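Local coordinates for heat-shock protein cognate (HSC) co-chaperone sgt12 (PDB 3SZ7), which acts as an HSC co-chaperone that preferentially binds ER-destined tail-anchored proteins and directs them to the GET pathway through get4 and get5, at residues A[17-22]-A[48-53]; A[70-75]-A[80-85]. All blocks are in the same frame, centred on the assembly; numbering follows the deposited sequence.

Contact 1: residues A[17-22]-A[48-53]; sequences EGNAAM and LSNRAA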
ATOM      1  N   GLU A  17     -21.606   2.936  -0.830  1.00 31.67           N
ATOM      2  CA  GLU A  17     -21.768   3.256  -2.242  1.00 31.85           C
ATOM      3  C   GLU A  17     -20.403   3.338  -2.916  1.00 29.69           C
ATOM      4  O   GLU A  17     -20.254   2.981  -4.086  1.00 34.19           O
ATOM      5  CB  GLU A  17     -22.539   4.565  -2.407  1.00 33.14           C
ATOM      6  CG  GLU A  17     -23.985   4.472  -1.929  1.00 39.96           C
ATOM      7  CD  GLU A  17     -24.729   5.790  -2.019  1.00 51.81           C
ATOM      8  OE1 GLU A  17     -24.098   6.817  -2.347  1.00 53.52           O
ATOM      9  OE2 GLU A  17     -25.952   5.796  -1.761  1.00 52.12           O
ATOM     10  N   GLY A  18     -19.409   3.805  -2.166  1.00 26.68           N
ATOM     11  CA  GLY A  18     -18.034   3.806  -2.634  1.00 27.20           C
ATOM     12  C   GLY A  18     -17.508   2.393  -2.820  1.00 30.93           C
ATOM     13  O   GLY A  18     -16.822   2.100  -3.802  1.00 28.50           O
ATOM     14  N   ASN A  19     -17.826   1.514  -1.873  1.00 27.50           N
ATOM     15  CA  ASN A  19     -17.414   0.117  -1.956  1.00 27.56           C
ATOM     16  C   ASN A  19     -18.020  -0.583  -3.168  1.00 29.57           C
ATOM     17  O   ASN A  19     -17.369  -1.408  -3.812  1.00 29.08           O
ATOM     18  CB  ASN A  19     -17.791  -0.638  -0.680  1.00 31.48           C
ATOM     19  CG  ASN A  19     -16.854  -0.347   0.478  1.00 35.54           C
ATOM     20  OD1 ASN A  19     -15.948   0.481   0.374  1.00 34.82           O
ATOM     21  ND2 ASN A  19     -17.071  -1.030   1.594  1.00 35.65           N
ATOM     22  N   ALA A  20     -19.273  -0.258  -3.467  1.00 28.96           N
ATOM     23  CA  ALA A  20     -19.956  -0.821  -4.625  1.00 31.27           C
ATOM     24  C   ALA A  20     -19.321  -0.332  -5.921  1.00 33.55           C
ATOM     25  O   ALA A  20     -19.213  -1.082  -6.889  1.00 34.43           O
ATOM     26  CB  ALA A  20     -21.440  -0.477  -4.591  1.00 32.33           C
ATOM     27  N   ALA A  21     -18.900   0.929  -5.934  1.00 30.75           N
ATOM     28  CA  ALA A  21     -18.223   1.494  -7.093  1.00 26.22           C
ATOM     29  C   ALA A  21     -16.909   0.756  -7.355  1.00 31.31           C
ATOM     30  O   ALA A  21     -16.595   0.412  -8.495  1.00 34.73           O
ATOM     31  CB  ALA A  21     -17.977   2.984  -6.893  1.00 29.32           C
ATOM     32  N   MET A  22     -16.148   0.514  -6.291  1.00 28.51           N
ATOM     33  CA  MET A  22     -14.924  -0.277  -6.386  1.00 29.66           C
ATOM     34  C   MET A  22     -15.187  -1.629  -7.040  1.00 30.83           C
ATOM     35  O   MET A  22     -14.436  -2.065  -7.908  1.00 33.22           O
ATOM     36  CB  MET A  22     -14.312  -0.488  -4.998  1.00 31.20           C
ATOM     37  CG  MET A  22     -13.692   0.756  -4.395  1.00 28.60           C
ATOM     38  SD  MET A  22     -12.231   1.288  -5.304  1.00 31.33           S
ATOM     39  CE  MET A  22     -11.119  -0.082  -5.007  1.00 23.59           C
ATOM     40  N   LEU A  48     -10.469   6.774   4.791  1.00 14.03           N
ATOM     41  CA  LEU A  48      -9.166   7.071   4.195  1.00 14.04           C
ATOM     42  C   LEU A  48      -8.544   5.853   3.532  1.00 17.63           C
ATOM     43  O   LEU A  48      -8.014   5.941   2.421  1.00 15.30           O
ATOM     44  CB  LEU A  48      -8.196   7.635   5.234  1.00 15.60           C
ATOM     45  CG  LEU A  48      -8.404   9.096   5.633  1.00 16.70           C
ATOM     46  CD1 LEU A  48      -7.502   9.443   6.800  1.00 16.13           C
ATOM     47  CD2 LEU A  48      -8.127   9.996   4.440  1.00 17.51           C
ATOM     48  N   SER A  49      -8.594   4.715   4.216  1.00 17.69           N
ATOM     49  CA  SER A  49      -7.949   3.517   3.692  1.00 16.14           C
ATOM     50  C   SER A  49      -8.706   2.980   2.488  1.00 15.52           C
ATOM     51  O   SER A  49      -8.105   2.426   1.571  1.00 14.80           O
ATOM     52  CB  SER A  49      -7.802   2.453   4.773  1.00 21.83           C
ATOM     53  OG  SER A  49      -7.006   2.953   5.837  1.00 32.82           O
ATOM     54  N   ASN A  50     -10.023   3.166   2.483  1.00 19.24           N
ATOM     55  CA  ASN A  50     -10.813   2.844   1.302  1.00 14.46           C
ATOM     56  C   ASN A  50     -10.483   3.740   0.109  1.00 20.52           C
ATOM     57  O   ASN A  50     -10.323   3.253  -1.003  1.00 19.26           O
ATOM     58  CB  ASN A  50     -12.314   2.867   1.611  1.00 16.97           C
ATOM     59  CG  ASN A  50     -12.779   1.622   2.343  1.00 24.32           C
ATOM     60  OD1 ASN A  50     -11.986   0.728   2.641  1.00 24.45           O
ATOM     61  ND2 ASN A  50     -14.069   1.562   2.648  1.00 25.20           N
ATOM     62  N   ARG A  51     -10.368   5.045   0.334  1.00 17.54           N
ATOM     63  CA  ARG A  51     -10.008   5.942  -0.758  1.00 14.22           C
ATOM     64  C   ARG A  51      -8.601   5.637  -1.268  1.00 18.70           C
ATOM     65  O   ARG A  51      -8.318   5.775  -2.459  1.00 19.21           O
ATOM     66  CB  ARG A  51     -10.136   7.419  -0.360  1.00 17.97           C
ATOM     67  CG  ARG A  51     -10.116   8.352  -1.567  1.00 19.70           C
ATOM     68  CD  ARG A  51     -10.461   9.792  -1.215  1.00 19.43           C
ATOM     69  NE  ARG A  51      -9.475  10.384  -0.319  1.00 22.33           N
ATOM     70  CZ  ARG A  51      -9.522  11.638   0.115  1.00 21.46           C
ATOM     71  NH1 ARG A  51     -10.510  12.441  -0.271  1.00 23.58           N
ATOM     72  NH2 ARG A  51      -8.580  12.090   0.934  1.00 24.80           N
ATOM     73  N   ALA A  52      -7.722   5.223  -0.361  1.00 15.51           N
ATOM     74  CA  ALA A  52      -6.374   4.801  -0.748  1.00 18.07           C
ATOM     75  C   ALA A  52      -6.427   3.622  -1.712  1.00 19.90           C
ATOM     76  O   ALA A  52      -5.658   3.562  -2.668  1.00 17.41           O
ATOM     77  CB  ALA A  52      -5.537   4.449   0.480  1.00 16.54           C
ATOM     78  N   ALA A  53      -7.339   2.686  -1.466  1.00 15.93           N
ATOM     79  CA  ALA A  53      -7.465   1.519  -2.334  1.00 17.92           C
ATOM     80  C   ALA A  53      -7.895   1.946  -3.729  1.00 16.79           C
ATOM     81  O   ALA A  53      -7.434   1.388  -4.735  1.00 18.27           O
ATOM     82  CB  ALA A  53      -8.460   0.521  -1.755  1.00 17.04           C
TER
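N19 and N50 face each other across two neighbouring helices, 9-23 and 45-57, with their CA atoms 7.9 Å apart. N19 leaves its backbone with CG anti to the carbonyl carbon (chi1 -77°), which carries the amide across to the other helix. Beyond CB, N19 CG comes to 4.0 Å from N50 ND2. At the tip the two branches differ: N19 OD1 lies 3.1 Å from N50 ND2, whereas N19 ND2 stays 4.1 Å from that same nitrogen. The side chains cross at about a right angle and the amide planes are turned 61° from each other. The OD1-ND2 pair is close, but its angle is too poor for a hydrogen bond; N19 OD1 is bonded to the hydroxyl of Y34 on helix 27-40. One turn further on, M22 bends at chi2 and chi3 so that its methyl CE lies 4.2 Å from A53 CB and 4.0 Å from A53 O. The M22 side chain also packs on A30 and Y34, and N50 touches Y34 too, so helix 27-40 lies against the pair. The contact is thus part amide, part apolar, and the bond to Y34, not N50, probably sets the turn of the N19 amide. Two asparagines so placed are consistent with the carboxylate clamp of chaperone-binding TPR domains, whose amides suit a peptide carboxylate.

Contact 2: residues A[70-75]-A[80-85]; sequences LATVVD and KAWSRL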
ATOM      1  N   LEU A  70      -2.026   9.175   6.349  1.00 16.33           N
ATOM      2  CA  LEU A  70      -2.877   9.932   7.257  1.00 14.34           C
ATOM      3  C   LEU A  70      -3.683   8.989   8.147  1.00 20.29           C
ATOM      4  O   LEU A  70      -3.837   9.235   9.342  1.00 21.69           O
ATOM      5  CB  LEU A  70      -3.801  10.876   6.486  1.00 12.92           C
ATOM      6  CG  LEU A  70      -4.649  11.760   7.411  1.00 15.39           C
ATOM      7  CD1 LEU A  70      -3.744  12.554   8.341  1.00 19.23           C
ATOM      8  CD2 LEU A  70      -5.546  12.681   6.593  1.00 21.96           C
ATOM      9  N   ALA A  71      -4.185   7.904   7.568  1.00 14.36           N
ATOM     10  CA  ALA A  71      -4.897   6.899   8.354  1.00 17.35           C
ATOM     11  C   ALA A  71      -4.016   6.284   9.441  1.00 19.91           C
ATOM     12  O   ALA A  71      -4.480   6.053  10.555  1.00 19.48           O
ATOM     13  CB  ALA A  71      -5.469   5.817   7.457  1.00 23.14           C
ATOM     14  N   THR A  72      -2.752   6.012   9.120  1.00 16.92           N
ATOM     15  CA  THR A  72      -1.838   5.436  10.102  1.00 16.69           C
ATOM     16  C   THR A  72      -1.448   6.450  11.169  1.00 22.50           C
ATOM     17  O   THR A  72      -1.068   6.071  12.278  1.00 22.36           O
ATOM     18  CB  THR A  72      -0.544   4.873   9.461  1.00 18.22           C
ATOM     19  OG1 THR A  72       0.196   5.936   8.845  1.00 19.39           O
ATOM     20  CG2 THR A  72      -0.876   3.801   8.437  1.00 16.96           C
ATOM     21  N   VAL A  73      -1.533   7.734  10.832  1.00 20.22           N
ATOM     22  CA  VAL A  73      -1.224   8.782  11.796  1.00 21.14           C
ATOM     23  C   VAL A  73      -2.378   8.925  12.781  1.00 22.38           C
ATOM     24  O   VAL A  73      -2.168   9.053  13.986  1.00 22.92           O
ATOM     25  CB  VAL A  73      -0.959  10.139  11.107  1.00 23.21           C
ATOM     26  CG1 VAL A  73      -0.847  11.248  12.140  1.00 30.91           C
ATOM     27  CG2 VAL A  73       0.303  10.065  10.256  1.00 23.54           C
ATOM     28  N   VAL A  74      -3.597   8.895  12.254  1.00 19.04           N
ATOM     29  CA  VAL A  74      -4.805   8.981  13.070  1.00 20.17           C
ATOM     30  C   VAL A  74      -5.003   7.732  13.927  1.00 29.66           C
ATOM     31  O   VAL A  74      -5.372   7.819  15.099  1.00 26.35           O
ATOM     32  CB  VAL A  74      -6.050   9.195  12.185  1.00 26.26           C
ATOM     33  CG1 VAL A  74      -7.329   9.001  12.994  1.00 28.96           C
ATOM     34  CG2 VAL A  74      -6.004  10.579  11.551  1.00 19.40           C
ATOM     35  N   ASP A  75      -4.744   6.570  13.337  1.00 19.18           N
ATOM     36  CA  ASP A  75      -4.957   5.301  14.018  1.00 22.28           C
ATOM     37  C   ASP A  75      -3.844   4.310  13.681  1.00 23.21           C
ATOM     38  O   ASP A  75      -4.016   3.450  12.817  1.00 20.06           O
ATOM     39  CB  ASP A  75      -6.315   4.718  13.619  1.00 22.99           C
ATOM     40  CG  ASP A  75      -6.710   3.526  14.470  1.00 34.67           C
ATOM     41  OD1 ASP A  75      -5.892   3.089  15.306  1.00 32.37           O
ATOM     42  OD2 ASP A  75      -7.838   3.020  14.295  1.00 34.13           O
ATOM     43  N   LYS A  80      -5.142  -2.427   8.473  1.00 14.48           N
ATOM     44  CA  LYS A  80      -5.452  -2.280   7.049  1.00 15.70           C
ATOM     45  C   LYS A  80      -4.774  -1.053   6.433  1.00 18.43           C
ATOM     46  O   LYS A  80      -4.316  -1.099   5.291  1.00 17.33           O
ATOM     47  CB  LYS A  80      -6.966  -2.244   6.794  1.00 16.02           C
ATOM     48  CG  LYS A  80      -7.349  -2.482   5.333  1.00 20.00           C
ATOM     49  CD  LYS A  80      -8.864  -2.479   5.119  1.00 24.90           C
ATOM     50  CE  LYS A  80      -9.537  -3.682   5.764  1.00 27.45           C
ATOM     51  NZ  LYS A  80      -9.318  -4.951   5.013  1.00 24.02           N
ATOM     52  N   ALA A  81      -4.698   0.035   7.191  1.00 15.61           N
ATOM     53  CA  ALA A  81      -4.065   1.253   6.699  1.00 19.65           C
ATOM     54  C   ALA A  81      -2.588   1.019   6.394  1.00 19.76           C
ATOM     55  O   ALA A  81      -2.065   1.532   5.407  1.00 13.65           O
ATOM     56  CB  ALA A  81      -4.234   2.392   7.701  1.00 21.50           C
ATOM     57  N   TRP A  82      -1.923   0.234   7.236  1.00 12.12           N
ATOM     58  CA  TRP A  82      -0.507  -0.068   7.033  1.00 10.21           C
ATOM     59  C   TRP A  82      -0.314  -0.934   5.795  1.00 14.57           C
ATOM     60  O   TRP A  82       0.671  -0.783   5.068  1.00 14.08           O
ATOM     61  CB  TRP A  82       0.087  -0.778   8.250  1.00 13.73           C
ATOM     62  CG  TRP A  82       0.262   0.096   9.446  1.00 12.77           C
ATOM     63  CD1 TRP A  82      -0.453   0.047  10.609  1.00 15.62           C
ATOM     64  CD2 TRP A  82       1.216   1.155   9.603  1.00 12.92           C
ATOM     65  NE1 TRP A  82       0.003   1.009  11.483  1.00 12.82           N
ATOM     66  CE2 TRP A  82       1.019   1.703  10.888  1.00 13.31           C
ATOM     67  CE3 TRP A  82       2.210   1.694   8.781  1.00 15.96           C
ATOM     68  CZ2 TRP A  82       1.788   2.767  11.370  1.00 17.75           C
ATOM     69  CZ3 TRP A  82       2.973   2.750   9.265  1.00 15.27           C
ATOM     70  CH2 TRP A  82       2.757   3.271  10.547  1.00 14.90           C
ATOM     71  N   SER A  83      -1.251  -1.849   5.565  1.00 14.60           N
ATOM     72  CA  SER A  83      -1.192  -2.704   4.386  1.00 16.43           C
ATOM     73  C   SER A  83      -1.346  -1.877   3.113  1.00 13.29           C
ATOM     74  O   SER A  83      -0.656  -2.117   2.119  1.00 14.04           O
ATOM     75  CB  SER A  83      -2.266  -3.791   4.450  1.00 20.58           C
ATOM     76  OG  SER A  83      -2.132  -4.682   3.359  1.00 23.52           O
ATOM     77  N   ARG A  84      -2.260  -0.908   3.148  1.00 12.99           N
ATOM     78  CA  ARG A  84      -2.469   0.012   2.035  1.00 15.83           C
ATOM     79  C   ARG A  84      -1.226   0.838   1.774  1.00 14.21           C
ATOM     80  O   ARG A  84      -0.842   1.038   0.626  1.00 12.08           O
ATOM     81  CB  ARG A  84      -3.619   0.969   2.338  1.00 17.93           C
ATOM     82  CG  ARG A  84      -4.951   0.297   2.501  1.00 24.21           C
ATOM     83  CD  ARG A  84      -5.693   0.240   1.190  1.00 24.05           C
ATOM     84  NE  ARG A  84      -6.990  -0.388   1.379  1.00 19.65           N
ATOM     85  CZ  ARG A  84      -7.285  -1.619   0.983  1.00 24.78           C
ATOM     86  NH1 ARG A  84      -6.376  -2.349   0.348  1.00 25.56           N
ATOM     87  NH2 ARG A  84      -8.492  -2.112   1.205  1.00 29.14           N
ATOM     88  N   LEU A  85      -0.614   1.329   2.847  1.00 14.97           N
ATOM     89  CA  LEU A  85       0.594   2.143   2.742  1.00 12.46           C
ATOM     90  C   LEU A  85       1.753   1.331   2.167  1.00 11.63           C
ATOM     91  O   LEU A  85       2.529   1.824   1.350  1.00 12.34           O
ATOM     92  CB  LEU A  85       0.980   2.689   4.115  1.00 13.86           C
ATOM     93  CG  LEU A  85       2.224   3.577   4.154  1.00 15.12           C
ATOM     94  CD1 LEU A  85       2.100   4.695   3.129  1.00 12.38           C
ATOM     95  CD2 LEU A  85       2.423   4.146   5.554  1.00 14.12           C
TER
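The indole of W82 receives the methyl of T72 on one face: CG2 stands 3.5 Å above the ring plane, over its centre. This is a CH-pi contact, the methyl lying 3.7 Å from the centroid of the six-membered ring and only 15° off its normal. T72 CB follows at the benzo side, 3.7 Å from W82 CZ2. At the ring edge NE1 is hydrogen-bonded to the carbonyl of P76 in the connecting turn, which limits how far the indole can turn, while A101, K104 and A108 of helix 95-109 also pack on the W82 side chain. With chi1 of T72 at 63°, CG2 is anti to the carbonyl carbon and points at the indole, while OG1 bonds back to E69 O of its own helix. The same methyl touches A81 CB at 3.7 Å. Beside it A71 and A81 meet methyl to methyl, their CB atoms 3.6 Å apart, and these small side chains allow the backbones to come close: the CA atoms of T72 and A81 are separated by 5.8 Å. L85 CD2 approaches T72 OG1 more loosely, at 4.4 Å. Helices 70-74 and 80-85 run roughly antiparallel, at 150°. Here the second helix of the predicted second repeat turns back through a short loop onto the first helix of the third, the close antiparallel packing by which a TPR array grows from one repeat to the next.

Contacts 1 and 2 lie 14 Å apart, centre to centre, and meet through helix 45-57. S49, on the side of 48-53 that meets contact 2, sets its OG 3.4 Å from A81 CB and also touches A71, while S49 O lies 3.0 Å from R84 NE. R84 also passes over A53, 3.6 Å from NE to CB, so A53 is shared between M22 and R84. N50 OD1 and R84 NH2 are 4.7 Å apart, bringing the N50 amide near the R84 guanidinium. In this TPR domain, which binds ssa1, sse1, hsp104 and hsc82, K80 and R84 join the asparagines in the pattern of a carboxylate clamp, probably for chaperone C-terminal tails.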